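Local coordinates for protein MstE (Scytonema sp. PCC 10023, PDB 6SBF) that probably acts as a single-domain class II terpene cyclase, assembling complex isoprenoid scaffolds in the biosynthesis of merosterols, at residues L36-W45 with A80-R91. The protein carries 1 engineered substitution. Residues are numbered along the deposited sequence; the frame is centred on the assembly and turned at random. Where two conformers were deposited one is given.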
# COMPACT_ATOMS: atom_id res chain seq x y z
N LEU A 36 9.92 9.00 -12.11
CA LEU A 36 9.76 8.88 -13.57
C LEU A 36 11.04 8.33 -14.20
O LEU A 36 10.95 7.49 -15.12
CB LEU A 36 9.37 10.22 -14.19
CG LEU A 36 8.00 10.72 -13.76
CD1 LEU A 36 7.79 12.13 -14.28
CD2 LEU A 36 6.91 9.80 -14.26
N GLU A 37 12.20 8.76 -13.70
CA GLU A 37 13.50 8.25 -14.23
C GLU A 37 13.69 6.76 -13.92
O GLU A 37 14.40 6.08 -14.66
CB GLU A 37 14.66 9.09 -13.70
CG GLU A 37 16.02 8.64 -14.17
CD GLU A 37 16.23 8.59 -15.66
OE1 GLU A 37 17.05 7.75 -16.10
OE2 GLU A 37 15.57 9.37 -16.36
N ALA A 38 13.08 6.27 -12.85
CA ALA A 38 13.31 4.90 -12.34
C ALA A 38 12.56 3.85 -13.14
O ALA A 38 12.79 2.66 -12.91
CB ALA A 38 12.96 4.83 -10.85
N ARG A 39 11.68 4.21 -14.07
CA ARG A 39 10.97 3.25 -14.94
C ARG A 39 11.99 2.51 -15.82
O ARG A 39 13.03 3.12 -16.21
CB ARG A 39 9.93 3.99 -15.79
CG ARG A 39 8.82 4.57 -14.95
CD ARG A 39 7.85 5.40 -15.76
NE ARG A 39 8.46 6.62 -16.25
CZ ARG A 39 7.91 7.43 -17.12
NH1 ARG A 39 8.62 8.47 -17.51
NH2 ARG A 39 6.67 7.21 -17.52
N ASN A 40 11.65 1.28 -16.17
CA ASN A 40 12.54 0.45 -17.04
C ASN A 40 12.29 0.76 -18.53
O ASN A 40 11.56 1.69 -18.84
CB ASN A 40 12.41 -1.02 -16.66
CG ASN A 40 11.11 -1.71 -17.05
OD1 ASN A 40 10.31 -1.13 -17.81
ND2 ASN A 40 10.85 -2.90 -16.48
N LEU A 41 12.89 -0.02 -19.42
CA LEU A 41 12.90 0.23 -20.89
C LEU A 41 11.48 0.42 -21.41
O LEU A 41 11.20 1.37 -22.15
CB LEU A 41 13.55 -0.95 -21.65
CG LEU A 41 14.97 -1.40 -21.25
CD1 LEU A 41 15.29 -2.85 -21.70
CD2 LEU A 41 15.97 -0.42 -21.85
N GLU A 42 10.58 -0.52 -21.06
CA GLU A 42 9.17 -0.54 -21.56
C GLU A 42 8.38 0.53 -20.80
O GLU A 42 7.34 0.93 -21.29
CB GLU A 42 8.47 -1.90 -21.38
CG GLU A 42 8.69 -2.90 -22.51
CD GLU A 42 7.90 -2.72 -23.80
OE1 GLU A 42 6.73 -2.26 -23.75
OE2 GLU A 42 8.45 -3.08 -24.86
N GLY A 43 8.82 0.91 -19.59
CA GLY A 43 8.13 1.94 -18.83
C GLY A 43 7.56 1.46 -17.49
O GLY A 43 6.92 2.26 -16.82
N TRP A 44 7.77 0.21 -17.11
CA TRP A 44 7.26 -0.28 -15.81
C TRP A 44 8.02 0.34 -14.64
O TRP A 44 9.24 0.49 -14.72
CB TRP A 44 7.43 -1.80 -15.74
CG TRP A 44 6.61 -2.60 -16.70
CD1 TRP A 44 7.03 -3.15 -17.88
CD2 TRP A 44 5.25 -2.99 -16.56
NE1 TRP A 44 6.01 -3.84 -18.47
CE2 TRP A 44 4.90 -3.77 -17.68
CE3 TRP A 44 4.26 -2.70 -15.62
CZ2 TRP A 44 3.63 -4.30 -17.85
CZ3 TRP A 44 3.00 -3.23 -15.78
CH2 TRP A 44 2.69 -4.02 -16.88
N TRP A 45 7.33 0.52 -13.52
CA TRP A 45 7.98 0.56 -12.21
C TRP A 45 8.14 -0.86 -11.65
O TRP A 45 7.19 -1.64 -11.70
CB TRP A 45 7.12 1.38 -11.25
CG TRP A 45 7.16 2.86 -11.52
CD1 TRP A 45 8.22 3.69 -11.37
CD2 TRP A 45 6.06 3.70 -11.94
NE1 TRP A 45 7.89 4.98 -11.73
CE2 TRP A 45 6.57 5.00 -12.06
CE3 TRP A 45 4.70 3.48 -12.21
CZ2 TRP A 45 5.76 6.06 -12.50
CZ3 TRP A 45 3.89 4.52 -12.65
CH2 TRP A 45 4.43 5.80 -12.75
N ALA A 80 2.22 9.67 -17.67
CA ALA A 80 2.89 8.45 -17.13
C ALA A 80 1.86 7.44 -16.65
O ALA A 80 2.03 6.24 -16.85
CB ALA A 80 3.83 8.83 -16.05
N LEU A 81 0.79 7.91 -16.02
CA LEU A 81 -0.27 7.01 -15.56
C LEU A 81 -1.04 6.38 -16.71
O LEU A 81 -1.37 5.18 -16.70
CB LEU A 81 -1.20 7.72 -14.61
CG LEU A 81 -0.78 7.78 -13.15
CD1 LEU A 81 0.68 8.00 -12.91
CD2 LEU A 81 -1.67 8.67 -12.35
N MET A 82 -1.28 7.16 -17.77
CA MET A 82 -1.93 6.62 -18.98
C MET A 82 -1.04 5.51 -19.58
O MET A 82 -1.55 4.47 -19.97
CB MET A 82 -2.14 7.77 -19.97
CG MET A 82 -3.19 8.74 -19.52
SD MET A 82 -4.78 8.07 -19.96
CE MET A 82 -4.88 8.73 -21.63
N GLN A 83 0.28 5.74 -19.62
CA GLN A 83 1.21 4.73 -20.14
C GLN A 83 1.21 3.48 -19.25
O GLN A 83 1.22 2.35 -19.74
CB GLN A 83 2.63 5.29 -20.27
CG GLN A 83 3.66 4.13 -20.55
CD GLN A 83 5.08 4.61 -20.81
OE1 GLN A 83 5.48 4.79 -21.95
NE2 GLN A 83 5.83 4.82 -19.73
N ALA A 84 1.18 3.67 -17.93
CA ALA A 84 1.15 2.53 -17.00
C ALA A 84 -0.12 1.69 -17.24
O ALA A 84 -0.04 0.46 -17.22
CB ALA A 84 1.19 3.03 -15.57
N TRP A 85 -1.26 2.35 -17.48
CA TRP A 85 -2.48 1.59 -17.75
C TRP A 85 -2.36 0.85 -19.08
O TRP A 85 -2.82 -0.29 -19.18
CB TRP A 85 -3.69 2.55 -17.74
CG TRP A 85 -4.98 1.94 -18.13
CD1 TRP A 85 -5.75 2.26 -19.21
CD2 TRP A 85 -5.67 0.85 -17.47
NE1 TRP A 85 -6.83 1.45 -19.27
CE2 TRP A 85 -6.84 0.57 -18.21
CE3 TRP A 85 -5.41 0.07 -16.33
CZ2 TRP A 85 -7.73 -0.43 -17.86
CZ3 TRP A 85 -6.31 -0.89 -15.99
CH2 TRP A 85 -7.43 -1.17 -16.75
N GLU A 86 -1.77 1.48 -20.08
CA GLU A 86 -1.56 0.77 -21.36
C GLU A 86 -0.67 -0.47 -21.15
O GLU A 86 -0.96 -1.53 -21.74
CB GLU A 86 -0.95 1.71 -22.40
CG GLU A 86 -1.92 2.77 -22.88
CD GLU A 86 -3.22 2.32 -23.55
OE1 GLU A 86 -3.20 1.30 -24.27
OE2 GLU A 86 -4.26 3.02 -23.35
N LEU A 87 0.37 -0.35 -20.31
CA LEU A 87 1.22 -1.54 -19.99
C LEU A 87 0.38 -2.64 -19.32
O LEU A 87 0.50 -3.81 -19.69
CB LEU A 87 2.39 -1.12 -19.10
CG LEU A 87 3.42 -0.24 -19.84
CD1 LEU A 87 4.48 0.26 -18.85
CD2 LEU A 87 4.11 -0.98 -20.96
N LEU A 88 -0.45 -2.24 -18.36
CA LEU A 88 -1.31 -3.20 -17.68
C LEU A 88 -2.26 -3.89 -18.64
O LEU A 88 -2.52 -5.10 -18.55
CB LEU A 88 -2.01 -2.53 -16.51
CG LEU A 88 -1.11 -2.25 -15.31
CD1 LEU A 88 -1.75 -1.26 -14.39
CD2 LEU A 88 -0.71 -3.49 -14.57
N LYS A 89 -2.84 -3.14 -19.59
CA LYS A 89 -3.77 -3.76 -20.56
C LYS A 89 -3.08 -4.81 -21.43
O LYS A 89 -3.76 -5.77 -21.83
CB LYS A 89 -4.43 -2.69 -21.42
CG LYS A 89 -5.53 -1.94 -20.67
CD LYS A 89 -6.34 -1.05 -21.56
CE LYS A 89 -5.52 0.05 -22.19
NZ LYS A 89 -6.38 0.87 -23.04
N ILE A 90 -1.79 -4.62 -21.71
CA ILE A 90 -1.06 -5.60 -22.53
C ILE A 90 -0.80 -6.88 -21.74
O ILE A 90 -0.60 -7.92 -22.35
CB ILE A 90 0.22 -4.95 -23.10
CG1 ILE A 90 -0.20 -3.93 -24.15
CG2 ILE A 90 1.19 -5.94 -23.64
CD1 ILE A 90 0.89 -2.90 -24.46
N ARG A 91 -0.84 -6.85 -20.39
CA ARG A 91 -0.73 -8.04 -19.51
C ARG A 91 -2.11 -8.70 -19.43
O ARG A 91 -2.80 -8.63 -18.37
CB ARG A 91 -0.15 -7.67 -18.15
CG ARG A 91 1.30 -7.21 -18.17
CD ARG A 91 2.27 -8.36 -18.46
NE ARG A 91 3.63 -7.91 -18.51
CZ ARG A 91 4.43 -7.79 -17.44
NH1 ARG A 91 4.07 -8.21 -16.23
NH2 ARG A 91 5.63 -7.27 -17.59
O HOH W 1 4.63 5.17 -17.09
O HOH W 2 6.10 -6.06 -20.38
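Trp44 lies between Leu87 of helix 75-90 and Arg91, just past the end of that helix. Leu87 CB sits over one face of the indole, 3.7 Å from the centroid of the six-membered ring, in a CH-pi contact. Arg91 NH2 lies over the opposite face, toward the rim, 3.6 Å from Trp44 CE2. The ring and guanidinium planes are 41° apart, so they do not stack flat. Arg91 bends at chi2 (-71°), which turns the guanidinium back over the indole that its CG already touches. A water accepts from both Trp44 NE1 and Arg91 NH2. Leu88 CD2 meets the ring edge at Trp44 CZ3 (3.9 Å). Without the indole, as with an alanine here, Leu87 and Arg91 would probably lose the surface between them and the water its NE1 donor. The contact joins two parts of an alpha-helical (alpha6-alpha6) barrel fold: the loop after helix 18-37 packs along helix 75-90. Gly43 passes close to the helix, its C 3.6 Å from Leu87 CD1. At the other end, Leu36 CD2 touches Ala80 CB at 3.7 Å. A second water accepts from Arg39 NH2 and Gln83 NE2 and donates to Ala80 O. Arg39 NE is held by Leu36 O at 2.9 Å, nearly straight (172°). Asn40 OD1 accepts from the backbone N of Gly43 and Trp44, an Asx motif that shapes the turn before the indole. Salt bridges to Asp58 and Glu59 hold Arg91 NH1.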